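Local structure of putative gamma-glutamylcyclotransferase YkqA (Bacillus subtilis, 2QIK) at residues 30-35 with 53-58; 26-31 with 85-90; 210-215 with 232-237; 5-10 with 59-64. The protein is a putative gamma-glutamylcyclotransferase, probably releasing 5-oxoproline by cyclising the gamma-glutamyl group of its substrate. All coordinates share one frame; numbering follows the deposited sequence. Where two conformers were deposited one is given.

Interaction 1 (30-35 with 53-58)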
# COMPACT_ATOMS: atom_id res chain seq x y z
N GLN A 30 -0.67 -2.24 -6.32
CA GLN A 30 0.10 -1.04 -5.97
C GLN A 30 0.58 -0.44 -7.29
O GLN A 30 1.32 -1.06 -8.06
CB GLN A 30 1.29 -1.36 -5.09
CG GLN A 30 0.89 -2.14 -3.80
CD GLN A 30 -0.16 -1.48 -2.96
OE1 GLN A 30 -0.34 -0.26 -2.98
NE2 GLN A 30 -0.88 -2.31 -2.16
N ALA A 31 0.13 0.75 -7.63
CA ALA A 31 0.44 1.35 -8.92
C ALA A 31 0.23 2.86 -8.85
O ALA A 31 -0.53 3.33 -8.00
CB ALA A 31 -0.43 0.76 -10.02
N ARG A 32 0.88 3.58 -9.73
CA ARG A 32 0.74 5.04 -9.75
C ARG A 32 1.04 5.57 -11.15
O ARG A 32 1.73 4.96 -11.95
CB ARG A 32 1.64 5.73 -8.69
CG ARG A 32 3.10 5.73 -9.02
CD ARG A 32 3.93 6.33 -7.91
NE ARG A 32 5.29 6.55 -8.31
CZ ARG A 32 6.20 7.12 -7.56
NH1 ARG A 32 5.91 7.53 -6.34
NH2 ARG A 32 7.38 7.34 -8.06
N THR A 33 0.56 6.78 -11.37
CA THR A 33 0.90 7.55 -12.57
C THR A 33 1.02 9.01 -12.21
O THR A 33 0.30 9.52 -11.37
CB THR A 33 -0.11 7.29 -13.67
OG1 THR A 33 0.39 7.67 -14.95
CG2 THR A 33 -1.45 7.90 -13.47
N LYS A 34 1.91 9.73 -12.88
CA LYS A 34 2.15 11.12 -12.58
C LYS A 34 0.89 11.95 -12.98
O LYS A 34 0.41 11.85 -14.12
CB LYS A 34 3.39 11.65 -13.29
CG LYS A 34 3.63 13.12 -12.96
CD LYS A 34 5.05 13.58 -13.21
CE LYS A 34 6.08 13.16 -12.16
NZ LYS A 34 7.44 13.43 -12.59
N GLY A 35 0.41 12.77 -12.04
CA GLY A 35 -0.80 13.51 -12.22
C GLY A 35 -1.40 13.90 -10.93
O GLY A 35 -0.83 13.64 -9.89
N GLU A 53 4.00 17.41 -10.17
CA GLU A 53 5.16 16.85 -9.47
C GLU A 53 4.81 15.78 -8.47
O GLU A 53 5.61 15.49 -7.60
CB GLU A 53 5.95 18.02 -8.77
CG GLU A 53 6.11 19.31 -9.62
CD GLU A 53 6.72 19.04 -10.93
OE1 GLU A 53 6.44 19.88 -11.87
OE2 GLU A 53 7.52 18.11 -11.03
N GLY A 54 3.62 15.27 -8.58
CA GLY A 54 3.14 14.19 -7.75
C GLY A 54 2.40 13.14 -8.54
O GLY A 54 2.34 13.21 -9.78
N TYR A 55 1.81 12.20 -7.84
CA TYR A 55 1.27 11.00 -8.42
C TYR A 55 -0.15 10.76 -7.97
O TYR A 55 -0.57 11.10 -6.87
CB TYR A 55 2.15 9.80 -8.05
CG TYR A 55 3.52 9.89 -8.59
CD1 TYR A 55 4.50 10.53 -7.85
CD2 TYR A 55 3.83 9.42 -9.84
CE1 TYR A 55 5.73 10.66 -8.32
CE2 TYR A 55 5.20 9.57 -10.32
CZ TYR A 55 6.08 10.24 -9.48
OH TYR A 55 7.43 10.48 -9.89
N ILE A 56 -0.88 10.05 -8.84
CA ILE A 56 -2.19 9.42 -8.57
C ILE A 56 -1.92 7.94 -8.33
O ILE A 56 -1.26 7.28 -9.14
CB ILE A 56 -3.10 9.52 -9.81
CG1 ILE A 56 -3.30 10.96 -10.23
CG2 ILE A 56 -4.46 8.84 -9.53
CD1 ILE A 56 -3.40 11.13 -11.75
N TYR A 57 -2.43 7.41 -7.24
CA TYR A 57 -2.30 6.01 -6.87
C TYR A 57 -3.55 5.22 -7.28
O TYR A 57 -4.65 5.76 -7.31
CB TYR A 57 -2.00 5.86 -5.38
CG TYR A 57 -0.62 6.37 -5.08
CD1 TYR A 57 -0.35 7.71 -4.77
CD2 TYR A 57 0.46 5.53 -5.28
CE1 TYR A 57 0.93 8.19 -4.65
CE2 TYR A 57 1.75 5.99 -5.13
CZ TYR A 57 2.00 7.33 -4.83
OH TYR A 57 3.32 7.76 -4.80
N GLY A 58 -3.36 3.97 -7.64
CA GLY A 58 -4.46 3.16 -8.03
C GLY A 58 -4.04 1.72 -8.24
O GLY A 58 -3.06 1.25 -7.66
O HOH W 1 8.01 16.12 -12.97
O HOH W 2 0.83 16.04 -9.33
O HOH W 3 -0.76 14.05 -6.71

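Interaction 2 (26-31 with 85-90)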
# COMPACT_ATOMS: atom_id res chain seq x y z
N CYS A 26 -6.75 -8.70 -11.21
CA CYS A 26 -5.95 -7.59 -10.68
C CYS A 26 -4.48 -7.94 -10.95
O CYS A 26 -3.97 -8.96 -10.44
CB CYS A 26 -6.19 -7.38 -9.20
SG CYS A 26 -5.23 -6.02 -8.55
N ILE A 27 -3.85 -7.15 -11.81
CA ILE A 27 -2.46 -7.34 -12.14
C ILE A 27 -1.52 -6.65 -11.10
O ILE A 27 -0.47 -7.18 -10.77
CB ILE A 27 -2.21 -6.84 -13.57
CG1 ILE A 27 -3.20 -7.43 -14.59
CG2 ILE A 27 -0.75 -7.15 -13.98
CD1 ILE A 27 -3.19 -8.97 -14.56
N ASN A 28 -1.91 -5.47 -10.65
CA ASN A 28 -1.16 -4.76 -9.63
C ASN A 28 -2.09 -4.07 -8.68
O ASN A 28 -2.88 -3.22 -9.05
CB ASN A 28 -0.25 -3.72 -10.24
CG ASN A 28 0.81 -4.29 -11.14
OD1 ASN A 28 1.91 -4.68 -10.66
ND2 ASN A 28 0.52 -4.36 -12.37
N GLU A 29 -1.93 -4.39 -7.40
CA GLU A 29 -2.60 -3.68 -6.34
C GLU A 29 -1.95 -2.35 -6.01
O GLU A 29 -2.62 -1.44 -5.47
CB GLU A 29 -2.60 -4.53 -5.01
CG GLU A 29 -3.29 -5.86 -5.17
CD GLU A 29 -3.14 -6.78 -3.96
OE1 GLU A 29 -3.53 -7.92 -4.05
OE2 GLU A 29 -2.71 -6.33 -2.89
N GLN A 30 -0.67 -2.24 -6.32
CA GLN A 30 0.10 -1.04 -5.97
C GLN A 30 0.58 -0.44 -7.29
O GLN A 30 1.32 -1.06 -8.06
CB GLN A 30 1.29 -1.36 -5.09
CG GLN A 30 0.89 -2.14 -3.80
CD GLN A 30 -0.16 -1.48 -2.96
OE1 GLN A 30 -0.34 -0.26 -2.98
NE2 GLN A 30 -0.88 -2.31 -2.16
N ALA A 31 0.13 0.75 -7.63
CA ALA A 31 0.44 1.35 -8.92
C ALA A 31 0.23 2.86 -8.85
O ALA A 31 -0.53 3.33 -8.00
CB ALA A 31 -0.43 0.76 -10.02
N VAL A 85 2.08 3.69 -16.33
CA VAL A 85 1.83 3.36 -14.93
C VAL A 85 3.08 2.69 -14.31
O VAL A 85 3.57 1.69 -14.83
CB VAL A 85 0.63 2.44 -14.80
CG1 VAL A 85 0.40 2.04 -13.34
CG2 VAL A 85 -0.58 3.07 -15.34
N GLU A 86 3.55 3.23 -13.19
CA GLU A 86 4.67 2.67 -12.47
C GLU A 86 4.13 1.63 -11.47
O GLU A 86 3.17 1.88 -10.75
CB GLU A 86 5.39 3.78 -11.68
CG GLU A 86 6.09 4.86 -12.52
CD GLU A 86 6.56 6.12 -11.81
OE1 GLU A 86 6.83 6.03 -10.65
OE2 GLU A 86 6.82 7.23 -12.49
N THR A 87 4.73 0.47 -11.44
CA THR A 87 4.39 -0.64 -10.54
C THR A 87 5.62 -1.19 -9.91
O THR A 87 6.74 -0.82 -10.29
CB THR A 87 3.64 -1.76 -11.24
OG1 THR A 87 4.55 -2.63 -11.95
CG2 THR A 87 2.53 -1.23 -12.20
N ASP A 88 5.46 -2.10 -8.96
CA ASP A 88 6.65 -2.68 -8.33
C ASP A 88 7.45 -3.57 -9.29
O ASP A 88 8.58 -3.94 -8.92
CB ASP A 88 6.26 -3.48 -7.10
CG ASP A 88 5.86 -2.64 -5.94
OD1 ASP A 88 5.80 -1.39 -6.03
OD2 ASP A 88 5.53 -3.22 -4.88
N VAL A 89 6.88 -3.95 -10.44
CA VAL A 89 7.55 -4.78 -11.39
C VAL A 89 7.63 -4.18 -12.80
O VAL A 89 7.95 -4.86 -13.81
CB VAL A 89 6.92 -6.14 -11.43
CG1 VAL A 89 7.01 -6.86 -10.11
CG2 VAL A 89 5.44 -6.07 -11.93
N GLY A 90 7.81 -2.93 -12.83
CA GLY A 90 7.99 -2.24 -14.05
C GLY A 90 6.90 -1.29 -14.44
O GLY A 90 5.89 -1.16 -13.83
O HOH W 4 2.92 -3.20 -8.12

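Interaction 3 (210-215 with 232-237)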
# COMPACT_ATOMS: atom_id res chain seq x y z
N LEU A 210 7.76 12.07 2.01
CA LEU A 210 7.72 11.14 0.88
C LEU A 210 8.73 10.00 1.10
O LEU A 210 9.38 9.50 0.21
CB LEU A 210 7.91 11.79 -0.47
CG LEU A 210 6.90 12.92 -0.69
CD1 LEU A 210 7.16 13.56 -2.07
CD2 LEU A 210 5.47 12.46 -0.69
N THR A 211 8.79 9.51 2.33
CA THR A 211 9.64 8.34 2.70
C THR A 211 8.85 7.08 2.36
O THR A 211 9.23 6.28 1.51
CB THR A 211 10.08 8.41 4.14
OG1 THR A 211 10.68 9.67 4.45
CG2 THR A 211 11.08 7.30 4.44
N TYR A 212 7.73 6.88 3.06
CA TYR A 212 6.75 5.85 2.79
C TYR A 212 5.46 6.53 2.39
O TYR A 212 5.21 7.69 2.77
CB TYR A 212 6.43 5.00 4.03
CG TYR A 212 7.56 4.08 4.46
CD1 TYR A 212 7.53 2.71 4.23
CD2 TYR A 212 8.67 4.59 5.13
CE1 TYR A 212 8.56 1.91 4.59
CE2 TYR A 212 9.71 3.79 5.48
CZ TYR A 212 9.66 2.41 5.22
OH TYR A 212 10.72 1.63 5.58
N ARG A 213 4.61 5.79 1.72
CA ARG A 213 3.22 6.21 1.51
C ARG A 213 2.27 5.27 2.24
O ARG A 213 2.56 4.07 2.39
CB ARG A 213 2.86 6.15 0.05
CG ARG A 213 2.96 4.87 -0.64
CD ARG A 213 2.57 4.97 -2.10
NE ARG A 213 2.54 3.74 -2.71
CZ ARG A 213 1.39 2.94 -2.83
NH1 ARG A 213 0.18 3.31 -2.49
NH2 ARG A 213 1.49 1.85 -3.43
N PRO A 214 1.11 5.77 2.69
CA PRO A 214 0.04 4.90 3.11
C PRO A 214 -0.40 4.05 1.93
O PRO A 214 -0.37 4.50 0.77
CB PRO A 214 -1.04 5.88 3.56
CG PRO A 214 -0.45 7.23 3.61
CD PRO A 214 0.68 7.21 2.66
N ALA A 215 -0.78 2.81 2.21
CA ALA A 215 -1.23 1.89 1.22
C ALA A 215 -2.21 0.94 1.85
O ALA A 215 -2.37 0.92 3.08
CB ALA A 215 -0.04 1.15 0.60
N PHE A 232 2.26 0.69 5.12
CA PHE A 232 3.09 1.73 4.56
C PHE A 232 4.11 1.09 3.67
O PHE A 232 4.66 0.03 4.00
CB PHE A 232 3.77 2.56 5.67
CG PHE A 232 2.82 3.35 6.48
CD1 PHE A 232 2.23 2.80 7.59
CD2 PHE A 232 2.44 4.63 6.10
CE1 PHE A 232 1.30 3.49 8.31
CE2 PHE A 232 1.53 5.35 6.82
CZ PHE A 232 0.95 4.77 7.93
N LEU A 233 4.32 1.71 2.49
CA LEU A 233 5.27 1.13 1.45
C LEU A 233 6.27 2.19 1.03
O LEU A 233 5.94 3.38 1.00
CB LEU A 233 4.49 0.62 0.23
CG LEU A 233 3.45 -0.45 0.54
CD1 LEU A 233 2.60 -0.71 -0.70
CD2 LEU A 233 4.07 -1.69 1.12
N VAL A 234 7.50 1.75 0.76
CA VAL A 234 8.56 2.65 0.38
C VAL A 234 8.28 3.29 -0.96
O VAL A 234 7.86 2.66 -1.92
CB VAL A 234 9.90 1.89 0.33
CG1 VAL A 234 11.02 2.71 -0.27
CG2 VAL A 234 10.30 1.44 1.69
N LEU A 235 8.55 4.60 -1.05
CA LEU A 235 8.39 5.35 -2.28
C LEU A 235 9.55 5.29 -3.23
O LEU A 235 9.35 5.10 -4.44
CB LEU A 235 8.01 6.81 -1.94
CG LEU A 235 6.57 6.93 -1.53
CD1 LEU A 235 6.32 8.25 -0.75
CD2 LEU A 235 5.67 6.87 -2.75
N GLN A 236 10.77 5.41 -2.75
CA GLN A 236 11.93 5.29 -3.64
C GLN A 236 12.68 4.00 -3.30
O GLN A 236 13.49 3.92 -2.35
CB GLN A 236 12.82 6.47 -3.31
CG GLN A 236 12.46 7.92 -3.72
CD GLN A 236 11.16 8.62 -3.19
OE1 GLN A 236 11.00 9.12 -1.96
NE2 GLN A 236 10.25 8.79 -4.19
N LYS A 237 12.39 2.95 -4.06
CA LYS A 237 12.89 1.63 -3.72
C LYS A 237 14.31 1.50 -4.34
O LYS A 237 14.50 1.91 -5.46
CB LYS A 237 11.98 0.57 -4.27
CG LYS A 237 10.55 0.64 -3.63
CD LYS A 237 9.72 -0.48 -4.06
CE LYS A 237 8.23 -0.25 -3.88
NZ LYS A 237 7.82 -0.15 -2.46
O HOH W 5 11.38 6.67 -0.23
O HOH W 6 5.36 2.92 -3.34

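Interaction 4 (5-10 with 59-64)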
# COMPACT_ATOMS: atom_id res chain seq x y z
N LEU A 5 -6.00 -1.65 -17.52
CA LEU A 5 -6.85 -0.57 -17.04
C LEU A 5 -6.39 -0.12 -15.65
O LEU A 5 -6.27 -0.96 -14.75
CB LEU A 5 -8.29 -1.05 -16.96
CG LEU A 5 -9.27 -0.06 -16.30
CD1 LEU A 5 -9.50 1.13 -17.14
CD2 LEU A 5 -10.58 -0.76 -16.01
N PHE A 6 -6.06 1.15 -15.53
CA PHE A 6 -5.68 1.75 -14.24
C PHE A 6 -6.88 2.45 -13.66
O PHE A 6 -7.49 3.30 -14.29
CB PHE A 6 -4.53 2.76 -14.48
CG PHE A 6 -4.11 3.53 -13.26
CD1 PHE A 6 -4.61 4.78 -13.01
CD2 PHE A 6 -3.21 3.01 -12.36
CE1 PHE A 6 -4.18 5.53 -11.90
CE2 PHE A 6 -2.81 3.74 -11.27
CZ PHE A 6 -3.26 4.98 -11.08
N VAL A 7 -7.24 2.05 -12.42
CA VAL A 7 -8.37 2.62 -11.73
C VAL A 7 -7.90 3.28 -10.44
O VAL A 7 -7.04 2.79 -9.74
CB VAL A 7 -9.54 1.64 -11.38
CG1 VAL A 7 -10.22 1.20 -12.72
CG2 VAL A 7 -9.02 0.44 -10.53
N TYR A 8 -8.54 4.41 -10.14
CA TYR A 8 -8.11 5.28 -9.04
C TYR A 8 -9.25 5.73 -8.12
O TYR A 8 -9.00 6.35 -7.10
CB TYR A 8 -7.41 6.55 -9.61
CG TYR A 8 -8.27 7.33 -10.56
CD1 TYR A 8 -9.21 8.22 -10.07
CD2 TYR A 8 -8.17 7.18 -11.90
CE1 TYR A 8 -10.05 8.91 -10.90
CE2 TYR A 8 -9.00 7.86 -12.75
CZ TYR A 8 -9.94 8.74 -12.26
OH TYR A 8 -10.78 9.49 -13.08
N GLY A 9 -10.48 5.42 -8.50
CA GLY A 9 -11.61 5.95 -7.79
C GLY A 9 -12.62 4.88 -7.41
O GLY A 9 -12.30 3.92 -6.71
N THR A 10 -13.85 5.09 -7.87
CA THR A 10 -14.95 4.21 -7.55
C THR A 10 -14.86 2.81 -8.09
O THR A 10 -15.65 1.94 -7.69
CB THR A 10 -16.32 4.78 -8.00
OG1 THR A 10 -16.45 4.70 -9.41
CG2 THR A 10 -16.50 6.22 -7.54
N GLU A 59 -4.82 1.00 -9.05
CA GLU A 59 -4.69 -0.43 -9.24
C GLU A 59 -4.80 -0.73 -10.73
O GLU A 59 -5.47 0.02 -11.45
CB GLU A 59 -5.86 -1.15 -8.53
CG GLU A 59 -5.94 -0.87 -7.04
CD GLU A 59 -7.26 -1.16 -6.39
OE1 GLU A 59 -7.56 -0.56 -5.31
OE2 GLU A 59 -8.08 -1.90 -6.87
N VAL A 60 -4.11 -1.80 -11.18
CA VAL A 60 -4.15 -2.20 -12.59
C VAL A 60 -4.89 -3.51 -12.72
O VAL A 60 -4.56 -4.47 -12.04
CB VAL A 60 -2.77 -2.31 -13.18
CG1 VAL A 60 -2.80 -2.78 -14.63
CG2 VAL A 60 -1.97 -1.01 -13.05
N TYR A 61 -5.87 -3.54 -13.62
CA TYR A 61 -6.64 -4.72 -13.95
C TYR A 61 -6.51 -5.05 -15.43
O TYR A 61 -6.20 -4.20 -16.25
CB TYR A 61 -8.14 -4.46 -13.63
CG TYR A 61 -8.42 -4.43 -12.17
CD1 TYR A 61 -8.22 -3.27 -11.45
CD2 TYR A 61 -8.85 -5.53 -11.47
CE1 TYR A 61 -8.38 -3.19 -10.12
CE2 TYR A 61 -9.03 -5.49 -10.11
CZ TYR A 61 -8.77 -4.27 -9.42
OH TYR A 61 -8.92 -4.26 -8.03
N GLU A 62 -6.76 -6.33 -15.74
CA GLU A 62 -6.85 -6.74 -17.12
C GLU A 62 -8.34 -6.84 -17.51
O GLU A 62 -9.05 -7.69 -17.01
CB GLU A 62 -6.22 -8.09 -17.26
CG GLU A 62 -6.38 -8.64 -18.60
CD GLU A 62 -5.30 -8.46 -19.47
OE1 GLU A 62 -4.93 -7.23 -19.66
OE2 GLU A 62 -4.91 -9.60 -20.02
N ALA A 63 -8.79 -5.90 -18.34
CA ALA A 63 -10.17 -5.72 -18.71
C ALA A 63 -10.45 -6.23 -20.09
O ALA A 63 -9.79 -5.82 -21.06
CB ALA A 63 -10.55 -4.29 -18.61
N ASP A 64 -11.47 -7.08 -20.24
CA ASP A 64 -11.86 -7.49 -21.57
C ASP A 64 -12.68 -6.41 -22.31
O ASP A 64 -13.03 -5.39 -21.73
CB ASP A 64 -12.48 -8.89 -21.55
CG ASP A 64 -13.78 -8.96 -20.85
OD1 ASP A 64 -14.27 -10.10 -20.70
OD2 ASP A 64 -14.45 -7.96 -20.50

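Interaction 1 (30-35 with 53-58)
Arg32 spans from strand 31-34 to two tyrosines of strand 55-58 and spends its guanidinium in three ways. In its plane, Arg32 NH1 donates to Tyr57 OH (3.0 Å, 158° at the hydrogen). Over one face it lies flat on Tyr55, a cation-pi stack with Arg32 CZ 3.6 Å from the centroid of the Tyr55 ring and the planes only 4° apart. NE forms a salt bridge with Glu86 of the adjacent strand. An alanine here would probably leave Tyr57 OH without the NH1 donor, Glu86 without its NE partner and one face of Tyr55 without its cover. The backbones answer each other as well: Thr33 and Ile56 exchange bonds in both directions, with Ile56 N 2.8 Å from Thr33 O, and Gly35 N gives to Gly54 O. Gly58 N donates to Ala31 O (2.9 Å). Thr33 OG1 finds Phe84 O outside the pair. Beside the end of one strand and the start of the other, one water accepts from Lys34 NZ and donates to Glu53 OE2. Alternating hydrogen-bonded and non-hydrogen-bonded pairs of this kind typify an antiparallel sheet, here that of the AIG2-like fold, where Ile56 packs on Tyr8 of the probable substrate site.

Interaction 2 (26-31 with 85-90)
Asn28 and Thr87 meet at about a right angle, the carboxamide of the first lying against the branched carbon of the second. Asn28 OD1 comes within 3.4 Å of Thr87 CB, while Asn28 ND2 stands 3.7 Å from Thr87 CG2. In Thr87, chi1 of 81° sets OG1 between the backbone N and the carbonyl carbon, and CG2 anti to that carbonyl carbon. Thr87 OG1 is thereby turned back on its own chain, where it accepts from Val89 N (3.1 Å), making an ST turn, and donates to Gly90 O (2.7 Å) on a lone pair. An alanine here would take away OG1 and CG2, and would probably cost Val89 N its acceptor and Gly90 O one of its two donors, and leave a gap beside the Asn28 carboxamide. Further along, Val85 holds CG1 anti to its backbone N (chi1 177°), and that methyl rests on Ala31 CB at 3.7 Å. Glu86 O receives a CA-H...O contact from Ala31 CA. A water lies 2.7 Å from Gln30 O and accepts from Asp88 N. Gln30 directs its amide elsewhere, OE1 to Arg213, and Asp88 OD2 accepts from Glu181 N. Ile27 and Asn28 form a classic beta bulge opposite Val60, where strand 25-34 is interrupted. Since no direct hydrogen bond joins the two segments, they meet directly through van der Waals and CA-H...O contact, with a water close to both, while the hydroxyl of Thr87 serves to fix the turn it belongs to.

Interaction 3 (210-215 with 232-237)
In Arg213, which packs on Leu235, chi1 of 60° sets CG between the backbone N and the carbonyl carbon, and the extended chain beyond it runs past the leucine. Its methylenes cross the leucine at about a right angle, Arg213 CD touching Leu235 CD2 at 3.7 Å. Tyr212 instead has CG anti to the carbonyl carbon (chi1 -70°), and its ring comes obliquely against Val234, with Tyr212 CE1 3.4 Å from Val234 CG2. Ala215 CB also lies close to Leu233 CD1, at 3.5 Å, inside the usual carbon contact distance. Arg213 and Leu233 bind each other twice through their backbones, Arg213 N lying 2.8 Å from Leu233 O, and Leu235 N donates to Thr211 O. Val234 O draws two donors: a water that also accepts from Arg213 NE, and Lys237 NZ, which arrives on a lone pair at 2.9 Å. Phe232 packs on Pro214 on the sheet face they share. Several polar ends also have partners outside the pair: Arg213 NH2 bonds Gln30 OE1, Tyr212 OH bonds Ala177 O, and Lys237 NZ in addition forms a salt bridge with Asp178. A citric acid molecule, probably from the crystallisation liquor, sits beside Tyr212. The contact joins the open ends of the hairpin formed by strands 212-221 and 224-234. Strands 164-171 and 174-180 pack against its side chains, and strand 25-34 meets it through Gln30 and Arg32.

Interaction 4 (5-10 with 59-64)
Tyr61 presents the edge of its ring to Leu5 O, while Val7 CG2 approaches the ring at Tyr61 CE1, 3.7 Å away, and the two side chains cross at about a right angle. In the ring plane lies Glu59 OE2, which accepts a hydrogen bond from Tyr61 OH at 2.8 Å, nearly along its own C-O axis. Beyond the pair, the ring of His18 meets that of Tyr61 at about 60°. Phe6, on the other face of the sheet, receives Val60 CG2 at its ring edge, Phe6 CD2 being 4.3 Å away. Two hydrogen-bonded pairs flank the Phe6-Val60 pair. Leu5 and Tyr61 exchange bonds, with Tyr61 N 2.8 Å from Leu5 O, and Val7 and Glu59 do the same, with Val7 N 2.9 Å from Glu59 O. Strand 5-7 then leads into Tyr8, Gly9 and Thr10, which by similarity help to bind substrate. Glu59 OE1 forms a salt bridge with Arg12, and OE2 also accepts from Lys13 N. One face is thus apolar around Phe6 and Val60; the other mixes apolar contacts of Leu5 and Val7 with a buried carboxylate gripped by hydroxyl, backbone and guanidinium donors, whose partners Arg12 and Lys13 directly follow the probable substrate-binding residues.

In the fold
From the N terminus, interaction 4 opens first: segment 5-10 on strand 3-7 is joined to segment 59-64 on strand 55-63, with 48 residues between the segments, and interaction 1 nests inside that loop, pairing strand 25-34 with the start of strand 55-63. Interaction 2 begins on the same strand 25-34, sharing Gln30 and Ala31 with interaction 1, but closes only at 85-90 and so crosses interaction 4. Together the three bind four neighbouring strands of the five-stranded sheet, 3-7, 55-63, 25-34 and 79-87. Interaction 3 follows in series, closing a hairpin in the second AIG2-like region. It meets the first through Gln30 with Arg213 and Tyr57 against Leu235, and does not touch interaction 4.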